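Second substrate binding domain of putative amino acid ABC transporter (PDB 4OEN) probably binds an amino acid outside the cell and delivers it to the membrane part of an ABC transporter, as a family 3 solute-binding domain. Local coordinates at residues I101-Y104 with E105-K108; E126-K130 with Y131-I135. All blocks are in the same frame, centred on the assembly; numbering follows the deposited sequence. Where two conformers were deposited one is given.

Contact 1 of 2, residues I101-Y104 with E105-K108; sequences IASY and EDLK
S103 and D106 meet through two torsions: chi1 of 69° puts OG of S103 between its own backbone N and carbonyl carbon, while chi1 of -74° turns the D106 carboxylate back toward the backbone of A102. OG of S103 accepts the backbone N-H of D106 (N to OG 3.2 Å), and the carbonyl O of S103 is a second, weak acceptor for the same donor. In the reverse direction D106 OD2 takes the N-H of A102, N to OD2 being 2.9 Å with an angle of 151° at the hydrogen, through the lone pair that faces away from OD1. A backbone bond from L107 N to Y104 O (3.0 Å) closes the 3-10 turn 105-107 in the connection between strands 87-96 and 111-115. L107 divides its branches: CD2 lies 3.7 Å from CD1 of I101, the two chains crossing at about a right angle, whereas CD1 reaches the edge of the Y104 ring, 3.9 Å from its CD1, close to the ring plane. I101 and L107 both rest on L93 of strand 87-96. Chemically, backbone N-H groups face side-chain oxygens across this turn, and the bond from A102 would be expected to stabilise the negative charge of D106.

Contact 2 of 2, residues E126-K130 with Y131-I135; sequences ENQSK and YGYKI
K130 lies over the ring of its neighbour Y131. Its chain is extended from CB to NZ and runs alongside the tyrosine in the same direction, with CG 3.8 Å from the ring centroid and only 8° off the ring normal, a CH-pi contact centred on one face. Further out, CD and CE follow the ring to its hydroxyl, where NZ makes a weak hydrogen bond to Y131 OH at 3.2 Å. N127 packs beside the same ring through CB, while its amide ND2 is bonded to F123 O in the preceding helix.

Two backbone bonds finish the short helix 128-131: Y131 N to N127 O at 3.2 Å and G132 N to Q128 O at 2.8 Å. G132 then takes positive phi, and the chain turns into strand 134-138. That strand pairs in parallel with 111-115, so helices 119-126 and 128-131 form the connection of a beta-alpha-beta unit in this type II periplasmic binding protein fold.

Q128 spans the turn. With CG opposite the backbone N (chi1 -176°) and the rest extended, its amide reaches the incoming strand, where NE2 donates to Y133 O at 3.1 Å, the acceptor almost in the amide plane and the bond nearly straight. NE2 also donates to a water that also accepts the backbone N-H of I135 (N to water O 2.9 Å); CD1 of I135 packs against the amide. Y133 has the less common chi1 of 45°, which turns its ring back toward N127 and Q128 at the start of the helix, leaving OH 3.4 Å from N127 CB. There the hydroxyl donates to L124 O, tying the strand's approach to helix 119-126.

Overall arrangement
Contact 1 closes before contact 2 opens along the chain, and their centres are about 11 Å apart, each about 25 Å from the centre of the chain and on the same side of it. Contact 1 precedes strand 111-115; contact 2 runs from helix 128-131 into the first residues of strand 134-138, its parallel neighbour in the mixed sheet. The two therefore sit side by side at the entry ends of adjacent strands. They touch directly: the rings of Y104 and Y131 meet with planes at about 40°, and L107 packs on Y133. Backbone bonding links G109, the residue after contact 1, to G132 of contact 2. Both lie toward the outer end of one lobe of the two-lobed binding-protein fold.

Contact 1 of 2, residues I101-Y104 with E105-K108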
# COMPACT_ATOMS: atom_id res chain seq x y z
N ILE A 101 1.23 11.91 -22.23
CA ILE A 101 1.46 10.47 -22.18
C ILE A 101 0.23 9.69 -21.71
O ILE A 101 -0.31 9.95 -20.63
CB ILE A 101 2.66 10.16 -21.26
CG1 ILE A 101 3.94 10.77 -21.86
CG2 ILE A 101 2.80 8.66 -21.05
CD1 ILE A 101 5.14 10.73 -20.97
N ALA A 102 -0.21 8.74 -22.53
CA ALA A 102 -1.45 8.01 -22.29
C ALA A 102 -1.34 6.50 -22.53
O ALA A 102 -2.34 5.78 -22.48
CB ALA A 102 -2.56 8.59 -23.16
N SER A 103 -0.12 6.03 -22.78
CA SER A 103 0.15 4.61 -22.97
C SER A 103 1.65 4.37 -22.78
O SER A 103 2.43 5.30 -22.84
CB SER A 103 -0.28 4.13 -24.35
OG SER A 103 0.54 4.68 -25.36
N TYR A 104 2.04 3.12 -22.58
CA TYR A 104 3.46 2.82 -22.46
C TYR A 104 4.17 3.06 -23.79
O TYR A 104 5.33 3.44 -23.83
CB TYR A 104 3.69 1.39 -21.98
CG TYR A 104 3.30 1.15 -20.55
CD1 TYR A 104 3.75 1.98 -19.53
CD2 TYR A 104 2.46 0.10 -20.21
CE1 TYR A 104 3.38 1.76 -18.20
CE2 TYR A 104 2.08 -0.12 -18.90
CZ TYR A 104 2.54 0.70 -17.91
OH TYR A 104 2.14 0.44 -16.62
N GLU A 105 3.45 2.84 -24.89
CA GLU A 105 3.98 3.12 -26.22
C GLU A 105 4.36 4.59 -26.37
O GLU A 105 5.32 4.92 -27.08
CB GLU A 105 2.96 2.73 -27.30
CG GLU A 105 2.80 1.22 -27.52
CD GLU A 105 1.87 0.55 -26.51
OE1 GLU A 105 1.28 1.26 -25.66
OE2 GLU A 105 1.73 -0.69 -26.58
N ASP A 106 3.63 5.48 -25.70
CA ASP A 106 3.93 6.91 -25.76
C ASP A 106 5.28 7.25 -25.12
O ASP A 106 5.81 8.35 -25.32
CB ASP A 106 2.84 7.73 -25.08
CG ASP A 106 1.56 7.80 -25.90
OD1 ASP A 106 1.60 7.49 -27.11
OD2 ASP A 106 0.51 8.20 -25.33
N LEU A 107 5.82 6.31 -24.36
CA LEU A 107 7.08 6.53 -23.66
C LEU A 107 8.29 6.27 -24.53
O LEU A 107 9.42 6.44 -24.07
CB LEU A 107 7.16 5.64 -22.41
CG LEU A 107 6.16 5.97 -21.31
CD1 LEU A 107 6.24 4.89 -20.24
CD2 LEU A 107 6.52 7.34 -20.74
N LYS A 108 8.09 5.85 -25.78
CA LYS A 108 9.23 5.56 -26.64
C LYS A 108 10.14 6.78 -26.75
O LYS A 108 9.69 7.86 -27.12
CB LYS A 108 8.76 5.12 -28.03
CG LYS A 108 9.86 4.54 -28.92
CD LYS A 108 9.28 4.06 -30.24
CE LYS A 108 10.35 3.46 -31.13
NZ LYS A 108 11.42 4.46 -31.40

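Contact 2 of 2, residues E126-K130 with Y131-I135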
# COMPACT_ATOMS: atom_id res chain seq x y z
N GLU A 126 12.19 -4.72 -16.84
CA GLU A 126 11.75 -5.85 -17.64
C GLU A 126 11.02 -5.45 -18.91
O GLU A 126 10.99 -6.21 -19.87
CB GLU A 126 10.85 -6.76 -16.80
CG GLU A 126 11.59 -7.54 -15.71
CD GLU A 126 12.38 -8.73 -16.24
OE1 GLU A 126 12.61 -8.82 -17.46
OE2 GLU A 126 12.78 -9.59 -15.42
N ASN A 127 10.42 -4.26 -18.91
CA ASN A 127 9.65 -3.83 -20.08
C ASN A 127 10.35 -2.79 -20.95
O ASN A 127 9.77 -2.27 -21.91
CB ASN A 127 8.30 -3.30 -19.62
CG ASN A 127 7.37 -4.41 -19.23
OD1 ASN A 127 6.75 -5.05 -20.08
ND2 ASN A 127 7.28 -4.69 -17.93
N GLN A 128 11.60 -2.52 -20.64
CA GLN A 128 12.32 -1.45 -21.31
C GLN A 128 12.51 -1.72 -22.81
O GLN A 128 12.39 -0.80 -23.62
CB GLN A 128 13.67 -1.21 -20.64
CG GLN A 128 14.44 -0.03 -21.24
CD GLN A 128 15.66 0.35 -20.44
OE1 GLN A 128 16.24 -0.49 -19.73
NE2 GLN A 128 16.05 1.61 -20.52
N SER A 129 12.81 -2.96 -23.18
CA SER A 129 13.03 -3.29 -24.59
C SER A 129 11.73 -3.21 -25.37
O SER A 129 11.71 -2.83 -26.54
CB SER A 129 13.66 -4.68 -24.73
OG SER A 129 14.99 -4.68 -24.26
N LYS A 130 10.63 -3.58 -24.71
CA LYS A 130 9.31 -3.57 -25.33
C LYS A 130 8.89 -2.16 -25.73
O LYS A 130 8.37 -1.95 -26.84
CB LYS A 130 8.28 -4.20 -24.38
CG LYS A 130 6.87 -4.30 -24.96
CD LYS A 130 5.96 -5.04 -24.01
CE LYS A 130 4.56 -5.19 -24.58
NZ LYS A 130 3.67 -5.82 -23.58
N TYR A 131 9.13 -1.18 -24.85
CA TYR A 131 8.59 0.16 -25.07
C TYR A 131 9.61 1.22 -25.46
O TYR A 131 9.23 2.25 -26.02
CB TYR A 131 7.81 0.61 -23.84
CG TYR A 131 6.61 -0.27 -23.59
CD1 TYR A 131 5.57 -0.34 -24.52
CD2 TYR A 131 6.51 -1.04 -22.44
CE1 TYR A 131 4.48 -1.15 -24.30
CE2 TYR A 131 5.41 -1.84 -22.21
CZ TYR A 131 4.40 -1.89 -23.14
OH TYR A 131 3.31 -2.70 -22.90
N GLY A 132 10.89 0.99 -25.18
CA GLY A 132 11.94 1.84 -25.71
C GLY A 132 12.16 3.16 -24.99
O GLY A 132 12.64 4.13 -25.61
N TYR A 133 11.82 3.22 -23.71
CA TYR A 133 12.10 4.39 -22.88
C TYR A 133 13.47 4.26 -22.25
O TYR A 133 14.04 3.17 -22.21
CB TYR A 133 11.03 4.58 -21.79
CG TYR A 133 10.66 3.31 -21.06
CD1 TYR A 133 11.52 2.74 -20.11
CD2 TYR A 133 9.47 2.66 -21.33
CE1 TYR A 133 11.19 1.58 -19.47
CE2 TYR A 133 9.12 1.49 -20.69
CZ TYR A 133 9.99 0.95 -19.76
OH TYR A 133 9.64 -0.22 -19.12
N LYS A 134 14.00 5.39 -21.79
CA LYS A 134 15.16 5.39 -20.91
C LYS A 134 14.69 5.38 -19.47
O LYS A 134 13.58 5.81 -19.16
CB LYS A 134 16.02 6.63 -21.16
CG LYS A 134 16.63 6.71 -22.56
CD LYS A 134 17.34 8.05 -22.75
CE LYS A 134 18.11 8.09 -24.06
NZ LYS A 134 17.25 7.75 -25.23
N ILE A 135 15.53 4.86 -18.58
CA ILE A 135 15.22 4.84 -17.16
C ILE A 135 16.24 5.69 -16.42
O ILE A 135 17.44 5.55 -16.65
CB ILE A 135 15.24 3.40 -16.59
CG1 ILE A 135 14.20 2.53 -17.27
CG2 ILE A 135 15.02 3.42 -15.07
CD1 ILE A 135 14.27 1.06 -16.84
O HOH W 1 18.06 3.75 -19.61